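Local coordinates for putative short-chain dehydrogenase/reductase (Burkholderia xenovorans, PDB 5JY1), which binds NAD and, by family resemblance, probably acts as an oxidoreductase, perhaps reducing 3-oxoacyl-[acyl-carrier-protein], at residues A[189-201]-A[224-238]. Sequence-based numbering, arbitrary orientation.
Sequences VNAIAPTAMGATF and SGDPEQDIGPAAVFF. With NAD (nicotinamide-adenine-dinucleotide), chain E.
Met197 wraps around the carbonyl of Gly225. Its backbone N donates to Gly225 O (2.9 Å), the one direct hydrogen bond between 189-201 and 224-238. The side chain leaves beside the same oxygen: CB lies 3.7 Å from Gly225 O, and CG passes it while also resting over the centre of one face of the Phe201 ring. SD then meets Ser224 CB, and the bend at chi3 (-71°) folds the chain back, bringing CE to 3.3 Å from Gly225 O. Met197, the centre of an inverse gamma turn, rests its O on Pro227 CG.

Ala196 CB packs on Ile231 CG1 at 3.8 Å and on the ring of Pro227, while Ile231 CD1 reaches both Pro194 CB and Thr195 O, a buried oxygen with no polar partner. Further along, Ile192 pushes CD1 between Ala234 and Phe238, 3.9 Å from Phe238 CD2. Asn190 lies obliquely by CD1 and CE1 of this ring, its amide plane 34° from it; OD1 accepts from Glu249 N, ND2 donates to Val246 O, and a water links ND2 to Phe238 O.

Strand 189-194 and helix 227-238 run nearly antiparallel (170°), with their axes 9.9 Å apart. Asp226 caps the helix by accepting from Gln229 N, and Asp226 N donates to Asp230 OD2; Asp230 OD1 pairs with Arg223 and with Arg244 of a second subunit. The other side of Ala196 faces the cofactor: Ala196 N donates to the nicotinamide amide oxygen O7N (3.0 Å) and Ala199 N to phosphate oxygen O2A. This is the Rossmann fold of short-chain dehydrogenases, where strand 187-194 opens into the nicotinamide site and helix 227-239, in the connection to strand 250-253, packs on the sheet.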
loop_
_atom_site.group_PDB
_atom_site.type_symbol
_atom_site.label_atom_id
_atom_site.label_comp_id
_atom_site.label_asym_id
_atom_site.label_seq_id
_atom_site.Cartn_x
_atom_site.Cartn_y
_atom_site.Cartn_z
ATOM N N VAL A 189 -9.766 10.159 12.164
ATOM C CA VAL A 189 -9.540 10.868 10.910
ATOM C C VAL A 189 -9.262 9.815 9.846
ATOM O O VAL A 189 -8.302 9.046 9.968
ATOM C CB VAL A 189 -8.359 11.859 10.993
ATOM C CG1 VAL A 189 -8.337 12.785 9.784
ATOM C CG2 VAL A 189 -8.385 12.687 12.291
ATOM N N ASN A 190 -10.106 9.770 8.819
ATOM C CA ASN A 190 -10.012 8.772 7.759
ATOM C C ASN A 190 -10.269 9.452 6.419
ATOM O O ASN A 190 -10.819 10.551 6.358
ATOM C CB ASN A 190 -11.016 7.633 7.998
ATOM C CG ASN A 190 -10.706 6.837 9.258
ATOM O OD1 ASN A 190 -9.800 5.997 9.266
ATOM N ND2 ASN A 190 -11.462 7.086 10.327
ATOM N N ALA A 191 -9.879 8.787 5.331
ATOM C CA ALA A 191 -10.037 9.370 4.007
ATOM C C ALA A 191 -10.737 8.380 3.083
ATOM O O ALA A 191 -10.419 7.189 3.080
ATOM C CB ALA A 191 -8.679 9.786 3.404
ATOM N N ILE A 192 -11.691 8.886 2.305
ATOM C CA ILE A 192 -12.426 8.087 1.326
ATOM C C ILE A 192 -11.978 8.492 -0.069
ATOM O O ILE A 192 -11.841 9.685 -0.364
ATOM C CB ILE A 192 -13.949 8.284 1.476
ATOM C CG1 ILE A 192 -14.443 7.663 2.788
ATOM C CG2 ILE A 192 -14.694 7.726 0.258
ATOM C CD1 ILE A 192 -15.918 7.949 3.065
ATOM N N ALA A 193 -11.758 7.493 -0.927
ATOM C CA ALA A 193 -11.524 7.690 -2.356
ATOM C C ALA A 193 -12.778 7.235 -3.097
ATOM O O ALA A 193 -12.940 6.041 -3.396
ATOM C CB ALA A 193 -10.294 6.907 -2.827
ATOM N N PRO A 194 -13.697 8.137 -3.388
ATOM C CA PRO A 194 -14.976 7.744 -3.983
ATOM C C PRO A 194 -14.974 7.866 -5.496
ATOM O O PRO A 194 -14.155 8.595 -6.065
ATOM C CB PRO A 194 -15.946 8.755 -3.361
ATOM C CG PRO A 194 -15.093 10.047 -3.377
ATOM C CD PRO A 194 -13.655 9.581 -3.091
ATOM N N THR A 195 -15.885 7.167 -6.165
ATOM C CA THR A 195 -16.302 7.558 -7.503
ATOM C C THR A 195 -17.820 7.584 -7.515
ATOM O O THR A 195 -18.461 6.732 -6.894
ATOM C CB THR A 195 -15.771 6.632 -8.612
ATOM O OG1 THR A 195 -16.353 5.325 -8.496
ATOM C CG2 THR A 195 -14.264 6.515 -8.521
ATOM N N ALA A 196 -18.390 8.574 -8.193
ATOM C CA ALA A 196 -19.844 8.680 -8.237
ATOM C C ALA A 196 -20.254 9.636 -9.350
ATOM O O ALA A 196 -19.430 10.355 -9.924
ATOM C CB ALA A 196 -20.416 9.140 -6.893
ATOM N N MET A 197 -21.554 9.634 -9.642
ATOM C CA MET A 197 -22.125 10.471 -10.695
ATOM C C MET A 197 -22.328 11.882 -10.143
ATOM O O MET A 197 -23.408 12.265 -9.690
ATOM C CB MET A 197 -23.421 9.852 -11.211
ATOM C CG MET A 197 -23.199 8.503 -11.905
ATOM S SD MET A 197 -24.715 7.642 -12.395
ATOM C CE MET A 197 -25.349 7.158 -10.792
ATOM N N GLY A 198 -21.245 12.659 -10.164
ATOM C CA GLY A 198 -21.263 14.054 -9.775
ATOM C C GLY A 198 -21.185 14.982 -10.972
ATOM O O GLY A 198 -21.474 14.598 -12.110
ATOM N N ALA A 199 -20.776 16.232 -10.709
ATOM C CA ALA A 199 -20.747 17.236 -11.772
ATOM C C ALA A 199 -19.799 16.834 -12.896
ATOM O O ALA A 199 -20.123 16.995 -14.079
ATOM C CB ALA A 199 -20.359 18.604 -11.205
ATOM N N THR A 200 -18.626 16.295 -12.547
ATOM C CA THR A 200 -17.670 15.869 -13.565
ATOM C C THR A 200 -18.230 14.729 -14.410
ATOM O O THR A 200 -18.024 14.691 -15.630
ATOM C CB THR A 200 -16.355 15.450 -12.905
ATOM O OG1 THR A 200 -15.803 16.561 -12.188
ATOM C CG2 THR A 200 -15.350 14.982 -13.953
ATOM N N PHE A 201 -18.943 13.792 -13.775
ATOM C CA PHE A 201 -19.477 12.636 -14.491
ATOM C C PHE A 201 -20.429 13.067 -15.599
ATOM O O PHE A 201 -20.345 12.583 -16.735
ATOM C CB PHE A 201 -20.186 11.700 -13.507
ATOM C CG PHE A 201 -20.781 10.472 -14.149
ATOM C CD1 PHE A 201 -22.028 10.519 -14.757
ATOM C CD2 PHE A 201 -20.099 9.262 -14.124
ATOM C CE1 PHE A 201 -22.574 9.395 -15.346
ATOM C CE2 PHE A 201 -20.643 8.129 -14.707
ATOM C CZ PHE A 201 -21.884 8.198 -15.319
ATOM N N SER A 224 -22.207 2.344 -12.006
ATOM C CA SER A 224 -21.706 3.635 -11.546
ATOM C C SER A 224 -22.282 3.980 -10.176
ATOM O O SER A 224 -23.370 3.525 -9.804
ATOM C CB SER A 224 -22.065 4.735 -12.549
ATOM O OG SER A 224 -21.586 4.420 -13.847
ATOM N N GLY A 225 -21.550 4.811 -9.433
ATOM C CA GLY A 225 -21.935 5.117 -8.058
ATOM C C GLY A 225 -22.955 6.247 -7.957
ATOM O O GLY A 225 -22.874 7.261 -8.652
ATOM N N ASP A 226 -23.941 6.051 -7.061
ATOM C CA ASP A 226 -24.891 7.104 -6.712
ATOM C C ASP A 226 -24.383 7.851 -5.486
ATOM O O ASP A 226 -24.068 7.214 -4.473
ATOM C CB ASP A 226 -26.270 6.530 -6.425
ATOM C CG ASP A 226 -27.263 7.599 -5.993
ATOM O OD1 ASP A 226 -27.607 8.463 -6.830
ATOM O OD2 ASP A 226 -27.693 7.577 -4.817
ATOM N N PRO A 227 -24.255 9.181 -5.546
ATOM C CA PRO A 227 -23.744 9.912 -4.372
ATOM C C PRO A 227 -24.417 9.525 -3.063
ATOM O O PRO A 227 -23.728 9.128 -2.117
ATOM C CB PRO A 227 -24.002 11.377 -4.754
ATOM C CG PRO A 227 -23.852 11.381 -6.245
ATOM C CD PRO A 227 -24.424 10.059 -6.718
ATOM N N GLU A 228 -25.747 9.588 -2.995
ATOM C CA GLU A 228 -26.409 9.378 -1.713
ATOM C C GLU A 228 -26.441 7.907 -1.312
ATOM O O GLU A 228 -26.187 7.578 -0.148
ATOM C CB GLU A 228 -27.830 9.943 -1.742
ATOM C CG GLU A 228 -28.603 9.651 -0.465
ATOM C CD GLU A 228 -29.887 10.452 -0.348
ATOM O OE1 GLU A 228 -30.171 11.270 -1.253
ATOM O OE2 GLU A 228 -30.608 10.259 0.658
ATOM N N GLN A 229 -26.739 7.003 -2.252
ATOM C CA GLN A 229 -26.936 5.595 -1.910
ATOM C C GLN A 229 -25.629 4.824 -1.805
ATOM O O GLN A 229 -25.551 3.853 -1.046
ATOM C CB GLN A 229 -27.835 4.909 -2.943
ATOM C CG GLN A 229 -29.313 5.221 -2.816
ATOM C CD GLN A 229 -30.157 4.381 -3.758
ATOM O OE1 GLN A 229 -30.060 3.152 -3.771
ATOM N NE2 GLN A 229 -30.978 5.042 -4.563
ATOM N N ASP A 230 -24.602 5.221 -2.559
ATOM C CA ASP A 230 -23.348 4.465 -2.571
ATOM C C ASP A 230 -22.227 5.114 -1.770
ATOM O O ASP A 230 -21.463 4.398 -1.119
ATOM C CB ASP A 230 -22.873 4.241 -4.012
ATOM C CG ASP A 230 -23.766 3.275 -4.770
ATOM O OD1 ASP A 230 -24.005 2.168 -4.243
ATOM O OD2 ASP A 230 -24.254 3.629 -5.865
ATOM N N ILE A 231 -22.089 6.442 -1.800
ATOM C CA ILE A 231 -21.026 7.086 -1.029
ATOM C C ILE A 231 -21.512 7.459 0.365
ATOM O O ILE A 231 -20.782 7.282 1.345
ATOM C CB ILE A 231 -20.475 8.324 -1.773
ATOM C CG1 ILE A 231 -20.216 8.019 -3.253
ATOM C CG2 ILE A 231 -19.204 8.837 -1.081
ATOM C CD1 ILE A 231 -19.276 6.841 -3.525
ATOM N N GLY A 232 -22.741 7.966 0.456
ATOM C CA GLY A 232 -23.342 8.378 1.707
ATOM C C GLY A 232 -23.129 7.420 2.869
ATOM O O GLY A 232 -22.671 7.819 3.941
ATOM N N PRO A 233 -23.465 6.135 2.696
ATOM C CA PRO A 233 -23.333 5.212 3.834
ATOM C C PRO A 233 -21.900 4.964 4.258
ATOM O O PRO A 233 -21.664 4.671 5.436
ATOM C CB PRO A 233 -24.009 3.928 3.321
ATOM C CG PRO A 233 -24.955 4.410 2.264
ATOM C CD PRO A 233 -24.197 5.507 1.581
ATOM N N ALA A 234 -20.932 5.074 3.343
ATOM C CA ALA A 234 -19.535 4.963 3.754
ATOM C C ALA A 234 -19.131 6.160 4.606
ATOM O O ALA A 234 -18.404 6.019 5.598
ATOM C CB ALA A 234 -18.634 4.845 2.523
ATOM N N ALA A 235 -19.602 7.347 4.233
ATOM C CA ALA A 235 -19.396 8.518 5.073
ATOM C C ALA A 235 -20.077 8.356 6.429
ATOM O O ALA A 235 -19.513 8.732 7.463
ATOM C CB ALA A 235 -19.915 9.764 4.357
ATOM N N VAL A 236 -21.302 7.821 6.444
ATOM C CA VAL A 236 -21.987 7.597 7.716
ATOM C C VAL A 236 -21.174 6.658 8.605
ATOM O O VAL A 236 -21.023 6.897 9.809
ATOM C CB VAL A 236 -23.410 7.059 7.470
ATOM C CG1 VAL A 236 -24.041 6.598 8.789
ATOM C CG2 VAL A 236 -24.284 8.144 6.840
ATOM N N PHE A 237 -20.638 5.577 8.031
ATOM C CA PHE A 237 -19.780 4.678 8.801
ATOM C C PHE A 237 -18.658 5.447 9.490
ATOM O O PHE A 237 -18.476 5.348 10.710
ATOM C CB PHE A 237 -19.201 3.593 7.889
ATOM C CG PHE A 237 -18.173 2.702 8.567
ATOM C CD1 PHE A 237 -18.556 1.793 9.551
ATOM C CD2 PHE A 237 -16.837 2.763 8.194
ATOM C CE1 PHE A 237 -17.616 0.978 10.172
ATOM C CE2 PHE A 237 -15.885 1.939 8.801
ATOM C CZ PHE A 237 -16.280 1.044 9.785
ATOM N N PHE A 238 -17.914 6.246 8.724
ATOM C CA PHE A 238 -16.771 6.968 9.265
ATOM C C PHE A 238 -17.165 8.165 10.115
ATOM O O PHE A 238 -16.275 8.817 10.675
ATOM C CB PHE A 238 -15.848 7.431 8.131
ATOM C CG PHE A 238 -14.984 6.332 7.580
ATOM C CD1 PHE A 238 -14.020 5.736 8.379
ATOM C CD2 PHE A 238 -15.126 5.899 6.273
ATOM C CE1 PHE A 238 -13.216 4.722 7.888
ATOM C CE2 PHE A 238 -14.330 4.885 5.776
ATOM C CZ PHE A 238 -13.375 4.294 6.586
HETATM P PA NAD E . -18.702 18.492 -7.519
HETATM O O1A NAD E . -17.952 19.297 -8.536
HETATM O O2A NAD E . -19.928 17.789 -8.083
HETATM O O5B NAD E . -19.151 19.440 -6.219
HETATM C C5B NAD E . -18.192 20.314 -5.737
HETATM C C4B NAD E . -18.876 21.241 -4.651
HETATM O O4B NAD E . -17.966 21.977 -4.112
HETATM C C3B NAD E . -19.855 22.220 -5.388
HETATM O O3B NAD E . -21.082 22.256 -4.726
HETATM C C2B NAD E . -19.131 23.543 -5.311
HETATM O O2B NAD E . -20.094 24.699 -5.441
HETATM C C1B NAD E . -18.561 23.473 -4.123
HETATM N N9A NAD E . -17.460 24.412 -4.010
HETATM C C8A NAD E . -16.591 24.726 -4.974
HETATM N N7A NAD E . -15.749 25.615 -4.489
HETATM C C5A NAD E . -16.095 25.857 -3.221
HETATM C C6A NAD E . -15.540 26.716 -2.271
HETATM N N6A NAD E . -14.420 27.646 -2.233
HETATM N N1A NAD E . -16.066 26.782 -1.064
HETATM C C2A NAD E . -17.158 26.006 -0.752
HETATM N N3A NAD E . -17.709 25.176 -1.670
HETATM C C4A NAD E . -17.151 25.110 -2.920
HETATM O O3 NAD E . -17.652 17.390 -6.879
HETATM P PN NAD E . -17.854 15.785 -6.670
HETATM O O1N NAD E . -17.698 15.086 -8.012
HETATM O O2N NAD E . -19.213 15.409 -6.052
HETATM O O5D NAD E . -16.604 15.287 -5.703
HETATM C C5D NAD E . -16.648 15.594 -4.311
HETATM C C4D NAD E . -15.337 15.100 -3.615
HETATM O O4D NAD E . -15.061 13.850 -3.982
HETATM C C3D NAD E . -14.165 15.956 -4.109
HETATM O O3D NAD E . -13.264 16.157 -3.128
HETATM C C2D NAD E . -13.551 15.087 -5.233
HETATM O O2D NAD E . -12.150 15.544 -5.437
HETATM C C1D NAD E . -13.649 13.864 -4.757
HETATM N N1N NAD E . -13.691 12.852 -5.802
HETATM C C2N NAD E . -14.827 12.632 -6.515
HETATM C C3N NAD E . -14.866 11.663 -7.521
HETATM C C7N NAD E . -16.121 11.413 -8.323
HETATM O O7N NAD E . -16.202 10.446 -9.066
HETATM N N7N NAD E . -17.215 12.298 -8.225
HETATM C C4N NAD E . -13.740 10.926 -7.789
HETATM C C5N NAD E . -12.611 11.137 -7.079
HETATM C C6N NAD E . -12.582 12.108 -6.068
HETATM O O HOH W 1 -13.511 9.237 9.930
#